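Maintenance of ploidy protein MOB1 (Saccharomyces cerevisiae, PDB 2HJN) activates the protein kinase Dbf2, which it binds so that the upstream kinase Cdc15 can phosphorylate it in late anaphase, within the mitotic exit network. Local coordinates at residues Glu150-Ser155 against Thr160-Phe165; Val67-Gly72 against Asn76-Val81; Glu114-Trp119 against Pro127-Ala132. All blocks are in the same frame, centred on the assembly; numbering follows the deposited sequence.

Interaction 1 of 3, residues Glu150-Ser155 against Thr160-Phe165; sequences ESLFPS and TFPEGF
Leu152, Phe153 and Pro154 meet Phe161, Pro162 and Phe165 in an apolar cluster of rings, where two parts of the loop joining helix 132-147 to helix 165-187 fold against each other; no hydrogen bond crosses between them. Phe165 turns the edge of its ring toward the face of Phe153 in a T-shaped pair, with centroids 5.3 Å apart and planes at 75°. The nearest carbons are Phe165 CZ and Phe153 CE2, 3.9 Å apart. The torsion of Phe165 explains the reach: with CG opposite the backbone N (chi1 -180°), the ring extends from the first turn of helix 165-187 back across the loop. Pro154 makes the second contact with a ring, laying CG over the centre of the Phe161 ring, 4.0 Å from its centroid, as a CH-pi interaction; a proline suits this place because its compact, rigid ring sets a C-H squarely on a flat pi surface. Its CG also lies 3.5 Å from Thr160 O. Pro162 presses CD to within 3.4 Å of Leu152 O, a buried carbonyl that has no hydrogen-bond partner in the model and is bordered by carbon, with Phe165 CE1 at 3.3 Å. An alanine in place of Phe165 would probably leave the face of Phe153 without its edge partner and a gap beside Leu152 O. Pro162 to Phe165 form a type II turn, closed by Phe165 N to Pro162 O; Gly164, at its third position with positive phi, is the N-cap of helix 165-187. Around the cluster, Phe153 rests on Val169 and Ile173 of that helix and on Ala80 of helix 75-97, while Phe161 and Phe165 both touch Asn76, so the loop is packed against two helices.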
loop_
_atom_site.group_PDB
_atom_site.type_symbol
_atom_site.label_atom_id
_atom_site.label_comp_id
_atom_site.label_asym_id
_atom_site.label_seq_id
_atom_site.Cartn_x
_atom_site.Cartn_y
_atom_site.Cartn_z
ATOM N N GLU A 150 -0.557 -27.497 -7.508
ATOM C CA GLU A 150 -0.678 -28.532 -6.455
ATOM C C GLU A 150 0.511 -29.518 -6.312
ATOM O O GLU A 150 0.789 -30.033 -5.210
ATOM C CB GLU A 150 -2.008 -29.298 -6.658
ATOM C CG GLU A 150 -2.309 -30.338 -5.613
ATOM C CD GLU A 150 -2.758 -29.742 -4.305
ATOM O OE1 GLU A 150 -2.403 -30.297 -3.236
ATOM O OE2 GLU A 150 -3.478 -28.735 -4.340
ATOM N N SER A 151 1.232 -29.735 -7.404
ATOM C CA SER A 151 2.426 -30.597 -7.382
ATOM C C SER A 151 3.670 -29.909 -6.780
ATOM O O SER A 151 4.722 -30.553 -6.595
ATOM C CB SER A 151 2.759 -31.081 -8.808
ATOM O OG SER A 151 3.449 -30.079 -9.571
ATOM N N LEU A 152 3.570 -28.593 -6.529
ATOM C CA LEU A 152 4.691 -27.849 -5.984
ATOM C C LEU A 152 4.340 -27.422 -4.577
ATOM O O LEU A 152 5.072 -27.716 -3.637
ATOM C CB LEU A 152 5.061 -26.653 -6.886
ATOM C CG LEU A 152 5.586 -26.950 -8.306
ATOM C CD1 LEU A 152 5.847 -25.654 -9.074
ATOM C CD2 LEU A 152 6.849 -27.895 -8.382
ATOM N N PHE A 153 3.178 -26.770 -4.457
ATOM C CA PHE A 153 2.659 -26.248 -3.234
ATOM C C PHE A 153 1.351 -26.994 -2.924
ATOM O O PHE A 153 0.287 -26.611 -3.418
ATOM C CB PHE A 153 2.417 -24.731 -3.393
ATOM C CG PHE A 153 3.686 -23.882 -3.306
ATOM C CD1 PHE A 153 4.495 -23.679 -4.415
ATOM C CD2 PHE A 153 4.020 -23.245 -2.119
ATOM C CE1 PHE A 153 5.676 -22.863 -4.342
ATOM C CE2 PHE A 153 5.172 -22.442 -2.034
ATOM C CZ PHE A 153 6.012 -22.276 -3.162
ATOM N N PRO A 154 1.430 -28.085 -2.150
ATOM C CA PRO A 154 0.218 -28.876 -1.905
ATOM C C PRO A 154 -0.895 -28.030 -1.252
ATOM O O PRO A 154 -0.644 -27.314 -0.273
ATOM C CB PRO A 154 0.702 -30.007 -0.987
ATOM C CG PRO A 154 2.079 -29.606 -0.538
ATOM C CD PRO A 154 2.617 -28.649 -1.499
ATOM N N SER A 155 -2.088 -28.058 -1.827
ATOM C CA SER A 155 -3.182 -27.213 -1.352
ATOM C C SER A 155 -4.138 -27.966 -0.419
ATOM O O SER A 155 -5.249 -27.496 -0.136
ATOM C CB SER A 155 -3.959 -26.622 -2.535
ATOM O OG SER A 155 -4.894 -27.567 -3.047
ATOM N N THR A 160 1.887 -33.899 -0.439
ATOM C CA THR A 160 3.299 -33.787 -0.033
ATOM C C THR A 160 4.090 -32.761 -0.889
ATOM O O THR A 160 3.644 -32.359 -1.957
ATOM C CB THR A 160 4.013 -35.154 -0.102
ATOM O OG1 THR A 160 3.765 -35.722 -1.386
ATOM C CG2 THR A 160 3.504 -36.121 1.007
ATOM N N PHE A 161 5.251 -32.337 -0.397
ATOM C CA PHE A 161 6.133 -31.453 -1.157
ATOM C C PHE A 161 7.048 -32.311 -2.044
ATOM O O PHE A 161 7.476 -33.406 -1.607
ATOM C CB PHE A 161 6.982 -30.624 -0.202
ATOM C CG PHE A 161 6.202 -29.647 0.614
ATOM C CD1 PHE A 161 5.655 -30.026 1.846
ATOM C CD2 PHE A 161 6.061 -28.327 0.185
ATOM C CE1 PHE A 161 4.929 -29.119 2.622
ATOM C CE2 PHE A 161 5.348 -27.397 0.955
ATOM C CZ PHE A 161 4.775 -27.790 2.164
ATOM N N PRO A 162 7.399 -31.818 -3.257
ATOM C CA PRO A 162 8.275 -32.622 -4.131
ATOM C C PRO A 162 9.716 -32.691 -3.597
ATOM O O PRO A 162 10.139 -31.832 -2.799
ATOM C CB PRO A 162 8.262 -31.853 -5.456
ATOM C CG PRO A 162 8.026 -30.413 -5.034
ATOM C CD PRO A 162 7.046 -30.522 -3.869
ATOM N N GLU A 163 10.484 -33.671 -4.057
ATOM C CA GLU A 163 11.889 -33.723 -3.684
ATOM C C GLU A 163 12.538 -32.530 -4.320
ATOM O O GLU A 163 12.190 -32.168 -5.451
ATOM C CB GLU A 163 12.579 -35.038 -4.140
ATOM C CG GLU A 163 12.202 -36.254 -3.274
ATOM C CD GLU A 163 13.046 -37.511 -3.568
ATOM O OE1 GLU A 163 14.266 -37.497 -3.219
ATOM O OE2 GLU A 163 12.467 -38.487 -4.130
ATOM N N GLY A 164 13.480 -31.935 -3.587
ATOM C CA GLY A 164 14.230 -30.751 -4.017
ATOM C C GLY A 164 13.460 -29.438 -3.836
ATOM O O GLY A 164 13.892 -28.393 -4.321
ATOM N N PHE A 165 12.315 -29.501 -3.166
ATOM C CA PHE A 165 11.444 -28.326 -2.981
ATOM C C PHE A 165 12.226 -27.052 -2.686
ATOM O O PHE A 165 12.056 -26.079 -3.379
ATOM C CB PHE A 165 10.395 -28.580 -1.902
ATOM C CG PHE A 165 9.444 -27.403 -1.657
ATOM C CD1 PHE A 165 8.480 -27.029 -2.620
ATOM C CD2 PHE A 165 9.487 -26.718 -0.453
ATOM C CE1 PHE A 165 7.604 -25.969 -2.388
ATOM C CE2 PHE A 165 8.602 -25.652 -0.205
ATOM C CZ PHE A 165 7.669 -25.284 -1.159
#

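Interaction 2 of 3, residues Val67-Gly72 against Asn76-Val81; sequences VKLPRG and NEWLAV
Trp78 spans the contact with Val67-Pro70 almost alone, reaching from the first turn of helix 75-97 to the extended chain that precedes the helix. Its CB, which points toward that chain, lies 3.4 Å from Leu69 CD1. CG is next, still beneath the same methyl. With CG opposite the backbone N (chi1 -175°), the indole leaves the helix and spreads alongside residues 67-70. At the five-membered ring, Leu69 CA sits over the face, 4.1 Å from the centroid. Leu69 thus gives both backbone and side chain to the contact: its own CG is also anti to N, which brings CD1 back to the root of the tryptophan, the two side chains sliding past each other in opposite directions. NE1, the one polar atom of the indole, donates a hydrogen bond of 3.0 Å to Val67 O, with an N-H...O angle of 157°. The oxygen lies close to the ring plane, as suits an indole N-H, but the donor stands 44° out of the carbonyl plane. Farther along, CZ2 approaches Lys68 O to 3.2 Å. The far side of the six-membered ring, CE3, CZ3 and CH2, lies under Pro70. Pro70 CD is 3.5 Å from the centroid of the Trp78 six-membered ring and nearly on its normal, a CH-pi contact on the face that Leu69 also covers. Tryptophan suits the place because a single residue supplies a wide flat surface for leucine and proline and an N-H for a backbone carbonyl that has no strand partner across this contact. The indole also meets the rings of His82, one turn farther along helix 75-97, and Phe211 of helix 198-214. Val67 rests on His207 and Leu210 of helix 198-214, so the extended chain runs beside two helices.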
loop_
_atom_site.group_PDB
_atom_site.type_symbol
_atom_site.label_atom_id
_atom_site.label_comp_id
_atom_site.label_asym_id
_atom_site.label_seq_id
_atom_site.Cartn_x
_atom_site.Cartn_y
_atom_site.Cartn_z
ATOM N N VAL A 67 11.772 -15.738 12.259
ATOM C CA VAL A 67 12.720 -16.355 11.291
ATOM C C VAL A 67 13.094 -17.858 11.528
ATOM O O VAL A 67 12.959 -18.736 10.625
ATOM C CB VAL A 67 13.988 -15.447 11.084
ATOM C CG1 VAL A 67 14.964 -16.082 10.231
ATOM C CG2 VAL A 67 13.619 -14.136 10.413
ATOM N N LYS A 68 13.557 -18.165 12.744
ATOM C CA LYS A 68 13.859 -19.563 13.126
ATOM C C LYS A 68 12.657 -20.517 12.967
ATOM O O LYS A 68 11.513 -20.183 13.274
ATOM C CB LYS A 68 14.329 -19.616 14.588
ATOM C CG LYS A 68 15.789 -19.346 14.767
ATOM C CD LYS A 68 16.114 -19.243 16.253
ATOM C CE LYS A 68 17.624 -19.317 16.504
ATOM N NZ LYS A 68 17.995 -18.608 17.779
ATOM N N LEU A 69 12.937 -21.713 12.492
ATOM C CA LEU A 69 11.943 -22.779 12.449
ATOM C C LEU A 69 11.521 -23.167 13.871
ATOM O O LEU A 69 12.371 -23.603 14.655
ATOM C CB LEU A 69 12.558 -23.994 11.703
ATOM C CG LEU A 69 11.682 -25.232 11.504
ATOM C CD1 LEU A 69 10.425 -24.830 10.699
ATOM C CD2 LEU A 69 12.514 -26.293 10.771
ATOM N N PRO A 70 10.220 -23.026 14.219
ATOM C CA PRO A 70 9.775 -23.460 15.561
ATOM C C PRO A 70 9.856 -24.967 15.742
ATOM O O PRO A 70 9.660 -25.723 14.784
ATOM C CB PRO A 70 8.304 -23.005 15.619
ATOM C CG PRO A 70 8.146 -22.006 14.463
ATOM C CD PRO A 70 9.106 -22.468 13.430
ATOM N N ARG A 71 10.139 -25.398 16.969
ATOM C CA ARG A 71 10.410 -26.800 17.266
ATOM C C ARG A 71 9.178 -27.632 16.950
ATOM O O ARG A 71 8.055 -27.193 17.213
ATOM C CB ARG A 71 10.755 -26.942 18.755
ATOM C CG ARG A 71 11.933 -27.856 19.033
ATOM C CD ARG A 71 12.410 -27.677 20.482
ATOM N NE ARG A 71 13.724 -28.261 20.699
ATOM C CZ ARG A 71 14.882 -27.784 20.261
ATOM N NH1 ARG A 71 14.939 -26.693 19.506
ATOM N NH2 ARG A 71 15.999 -28.426 20.546
ATOM N N GLY A 72 9.394 -28.814 16.379
ATOM C CA GLY A 72 8.308 -29.705 15.951
ATOM C C GLY A 72 7.676 -29.332 14.598
ATOM O O GLY A 72 6.767 -30.036 14.108
ATOM N N ASN A 76 9.869 -27.253 5.062
ATOM C CA ASN A 76 9.108 -26.978 3.814
ATOM C C ASN A 76 7.850 -26.150 4.030
ATOM O O ASN A 76 7.573 -25.226 3.244
ATOM C CB ASN A 76 8.705 -28.282 3.122
ATOM C CG ASN A 76 9.877 -28.983 2.474
ATOM O OD1 ASN A 76 10.976 -28.423 2.351
ATOM N ND2 ASN A 76 9.653 -30.236 2.057
ATOM N N GLU A 77 7.066 -26.493 5.069
ATOM C CA GLU A 77 5.867 -25.730 5.359
ATOM C C GLU A 77 6.161 -24.291 5.779
ATOM O O GLU A 77 5.521 -23.350 5.290
ATOM C CB GLU A 77 4.988 -26.407 6.398
ATOM C CG GLU A 77 3.683 -26.833 5.822
ATOM C CD GLU A 77 2.832 -27.591 6.805
ATOM O OE1 GLU A 77 2.207 -26.945 7.695
ATOM O OE2 GLU A 77 2.797 -28.843 6.666
ATOM N N TRP A 78 7.111 -24.163 6.704
ATOM C CA TRP A 78 7.611 -22.892 7.198
ATOM C C TRP A 78 8.117 -22.026 6.021
ATOM O O TRP A 78 7.731 -20.857 5.881
ATOM C CB TRP A 78 8.723 -23.179 8.220
ATOM C CG TRP A 78 9.295 -21.984 8.933
ATOM C CD1 TRP A 78 10.541 -21.468 8.780
ATOM C CD2 TRP A 78 8.632 -21.171 9.908
ATOM N NE1 TRP A 78 10.706 -20.389 9.615
ATOM C CE2 TRP A 78 9.554 -20.184 10.319
ATOM C CE3 TRP A 78 7.355 -21.192 10.479
ATOM C CZ2 TRP A 78 9.240 -19.211 11.267
ATOM C CZ3 TRP A 78 7.036 -20.230 11.436
ATOM C CH2 TRP A 78 7.970 -19.249 11.809
ATOM N N LEU A 79 8.941 -22.601 5.154
ATOM C CA LEU A 79 9.425 -21.859 3.978
ATOM C C LEU A 79 8.311 -21.519 2.943
ATOM O O LEU A 79 8.276 -20.388 2.434
ATOM C CB LEU A 79 10.619 -22.552 3.339
ATOM C CG LEU A 79 11.855 -22.891 4.204
ATOM C CD1 LEU A 79 13.122 -23.009 3.363
ATOM C CD2 LEU A 79 12.075 -22.011 5.403
ATOM N N ALA A 80 7.378 -22.459 2.707
ATOM C CA ALA A 80 6.191 -22.212 1.869
ATOM C C ALA A 80 5.299 -21.066 2.421
ATOM O O ALA A 80 4.896 -20.170 1.675
ATOM C CB ALA A 80 5.373 -23.507 1.675
ATOM N N VAL A 81 4.972 -21.113 3.706
ATOM C CA VAL A 81 4.235 -20.017 4.375
ATOM C C VAL A 81 4.896 -18.663 4.161
ATOM O O VAL A 81 4.231 -17.728 3.723
ATOM C CB VAL A 81 3.996 -20.251 5.897
ATOM C CG1 VAL A 81 3.450 -18.960 6.601
ATOM C CG2 VAL A 81 3.003 -21.393 6.084
#

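Interaction 3 of 3, residues Glu114-Trp119 against Pro127-Ala132; sequences EYEYLW and PVSVSA
Trp119 and Val128 pair through two nearly straight backbone hydrogen bonds, Trp119 N to Val128 O at 3.0 Å and Val128 N to Trp119 O at 2.9 Å, which make a single hydrogen-bonded antiparallel bridge. The bridge goes no further as a sheet, since the touching chains run 109° apart. Beyond it a water takes over: it donates to Glu116 OE2 at 2.6 Å and to Tyr117 O at 2.9 Å, and accepts from Val130 N at 3.3 Å, although more acceptors surround it than it has protons. Glu116 gets there by an extended chain, CG opposite the backbone N (chi1 173°). The same OE2 receives a weak, unsettled bond from Ser129 OG, while OE1 faces Arg108 in a long, weak ion pair. In the packing outside, Leu118 points toward the other segment and sets CB 3.5 Å from Pro127 CB, while its CD2 lies over the backbone at Ser129 N, 3.6 Å away. Pro127, next to the bridge, adds a C-H...O contact from CA to Trp119 O, 3.4 Å, beside the bond from Val128 N, and its ring gives Leu118 an apolar surface. Trp119 CB leaves the backbone on the side away from Pro127-Ala132, and the side chain packs on Cys138 and Leu139 of helix 132-147. Three of the four zinc ligands are close by: Ala132 touches Cys101, Cys106 and His183. Backbone bonds therefore set the alignment of the two segments, and a water held by Glu116 OE2 links Tyr117 O and Val130 N, which are too far apart to bond directly; with the ion pair to Arg108 long and weak, much of the carboxylate's negative charge is probably stabilised by hydrogen bonding.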
loop_
_atom_site.group_PDB
_atom_site.type_symbol
_atom_site.label_atom_id
_atom_site.label_comp_id
_atom_site.label_asym_id
_atom_site.label_seq_id
_atom_site.Cartn_x
_atom_site.Cartn_y
_atom_site.Cartn_z
ATOM N N GLU A 114 24.208 -0.244 -13.598
ATOM C CA GLU A 114 25.120 -1.400 -13.599
ATOM C C GLU A 114 24.439 -2.771 -13.683
ATOM O O GLU A 114 25.123 -3.759 -13.958
ATOM C CB GLU A 114 26.111 -1.401 -12.401
ATOM C CG GLU A 114 26.804 -0.024 -12.038
ATOM C CD GLU A 114 27.223 0.857 -13.215
ATOM O OE1 GLU A 114 28.245 0.556 -13.869
ATOM O OE2 GLU A 114 26.568 1.903 -13.457
ATOM N N TYR A 115 23.135 -2.844 -13.384
ATOM C CA TYR A 115 22.415 -4.116 -13.381
ATOM C C TYR A 115 21.142 -4.032 -14.192
ATOM O O TYR A 115 20.291 -3.203 -13.896
ATOM C CB TYR A 115 22.035 -4.536 -11.955
ATOM C CG TYR A 115 23.236 -4.811 -11.091
ATOM C CD1 TYR A 115 23.905 -3.786 -10.444
ATOM C CD2 TYR A 115 23.723 -6.107 -10.950
ATOM C CE1 TYR A 115 25.047 -4.041 -9.663
ATOM C CE2 TYR A 115 24.866 -6.372 -10.188
ATOM C CZ TYR A 115 25.506 -5.352 -9.549
ATOM O OH TYR A 115 26.622 -5.661 -8.788
ATOM N N GLU A 116 21.023 -4.893 -15.197
ATOM C CA GLU A 116 19.771 -5.067 -15.958
ATOM C C GLU A 116 19.285 -6.517 -15.780
ATOM O O GLU A 116 20.101 -7.460 -15.886
ATOM C CB GLU A 116 19.953 -4.685 -17.447
ATOM C CG GLU A 116 18.697 -5.031 -18.214
ATOM C CD GLU A 116 18.590 -4.518 -19.619
ATOM O OE1 GLU A 116 19.608 -4.069 -20.207
ATOM O OE2 GLU A 116 17.450 -4.618 -20.149
ATOM N N TYR A 117 18.005 -6.713 -15.463
ATOM C CA TYR A 117 17.444 -8.067 -15.328
ATOM C C TYR A 117 16.542 -8.429 -16.482
ATOM O O TYR A 117 15.754 -7.619 -16.914
ATOM C CB TYR A 117 16.680 -8.246 -13.995
ATOM C CG TYR A 117 17.521 -7.857 -12.805
ATOM C CD1 TYR A 117 17.279 -6.688 -12.117
ATOM C CD2 TYR A 117 18.596 -8.657 -12.402
ATOM C CE1 TYR A 117 18.099 -6.334 -11.002
ATOM C CE2 TYR A 117 19.365 -8.339 -11.316
ATOM C CZ TYR A 117 19.135 -7.181 -10.633
ATOM O OH TYR A 117 19.939 -6.858 -9.563
ATOM N N LEU A 118 16.651 -9.664 -16.956
ATOM C CA LEU A 118 16.027 -10.102 -18.201
ATOM C C LEU A 118 14.986 -11.179 -17.938
ATOM O O LEU A 118 15.048 -11.860 -16.898
ATOM C CB LEU A 118 17.112 -10.639 -19.168
ATOM C CG LEU A 118 18.378 -9.845 -19.413
ATOM C CD1 LEU A 118 19.418 -10.659 -20.246
ATOM C CD2 LEU A 118 18.112 -8.533 -20.094
ATOM N N TRP A 119 14.006 -11.313 -18.849
ATOM C CA TRP A 119 12.919 -12.327 -18.709
ATOM C C TRP A 119 12.863 -13.238 -19.927
ATOM O O TRP A 119 12.835 -12.759 -21.053
ATOM C CB TRP A 119 11.527 -11.655 -18.540
ATOM C CG TRP A 119 10.391 -12.602 -18.128
ATOM C CD1 TRP A 119 9.351 -13.052 -18.909
ATOM C CD2 TRP A 119 10.241 -13.241 -16.862
ATOM N NE1 TRP A 119 8.558 -13.897 -18.182
ATOM C CE2 TRP A 119 9.091 -14.045 -16.930
ATOM C CE3 TRP A 119 10.977 -13.199 -15.658
ATOM C CZ2 TRP A 119 8.647 -14.805 -15.848
ATOM C CZ3 TRP A 119 10.544 -13.962 -14.577
ATOM C CH2 TRP A 119 9.388 -14.754 -14.677
ATOM N N PRO A 127 16.629 -15.166 -22.122
ATOM C CA PRO A 127 15.925 -13.992 -21.573
ATOM C C PRO A 127 16.266 -12.692 -22.304
ATOM O O PRO A 127 17.384 -12.476 -22.762
ATOM C CB PRO A 127 16.397 -13.938 -20.121
ATOM C CG PRO A 127 17.831 -14.551 -20.173
ATOM C CD PRO A 127 17.624 -15.706 -21.156
ATOM N N VAL A 128 15.279 -11.812 -22.382
ATOM C CA VAL A 128 15.408 -10.546 -23.092
ATOM C C VAL A 128 15.123 -9.304 -22.205
ATOM O O VAL A 128 14.500 -9.403 -21.143
ATOM C CB VAL A 128 14.470 -10.582 -24.347
ATOM C CG1 VAL A 128 14.878 -11.770 -25.305
ATOM C CG2 VAL A 128 13.009 -10.728 -23.952
ATOM N N SER A 129 15.618 -8.153 -22.653
ATOM C CA SER A 129 15.243 -6.839 -22.158
ATOM C C SER A 129 13.713 -6.526 -22.339
ATOM O O SER A 129 13.116 -6.727 -23.430
ATOM C CB SER A 129 16.139 -5.796 -22.864
ATOM O OG SER A 129 15.662 -4.463 -22.715
ATOM N N VAL A 130 13.088 -6.081 -21.241
ATOM C CA VAL A 130 11.674 -5.693 -21.174
ATOM C C VAL A 130 11.524 -4.488 -20.216
ATOM O O VAL A 130 12.419 -4.195 -19.419
ATOM C CB VAL A 130 10.713 -6.895 -20.706
ATOM C CG1 VAL A 130 10.674 -8.011 -21.737
ATOM C CG2 VAL A 130 11.102 -7.464 -19.343
ATOM N N SER A 131 10.411 -3.760 -20.303
ATOM C CA SER A 131 10.217 -2.528 -19.455
ATOM C C SER A 131 10.053 -3.018 -18.011
ATOM O O SER A 131 9.748 -4.200 -17.825
ATOM C CB SER A 131 8.995 -1.752 -19.932
ATOM O OG SER A 131 7.789 -2.438 -19.594
ATOM N N ALA A 132 10.256 -2.181 -16.996
ATOM C CA ALA A 132 10.176 -2.677 -15.595
ATOM C C ALA A 132 8.761 -3.199 -15.299
ATOM O O ALA A 132 8.599 -4.261 -14.738
ATOM C CB ALA A 132 10.549 -1.576 -14.590
HETATM O O HOH W 1 15.324 -5.484 -18.891
#

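From the N terminus, interaction 2 comes first, closing the short turn that leads from the extended residues 67-72 into helix 75-97. Interaction 3 follows, closing the loop between strand 115-117 and helix 132-147 near the zinc site. Interaction 1 is last and closes the connection from that helix to helix 165-187. The three are in series, and none nests within or crosses another. Interactions 1 and 2 nevertheless touch, since the start of helix 75-97 packs on the rings of interaction 1. Interaction 3 lies about 29 Å, centre to centre, from interaction 1 and about 33 Å from interaction 2.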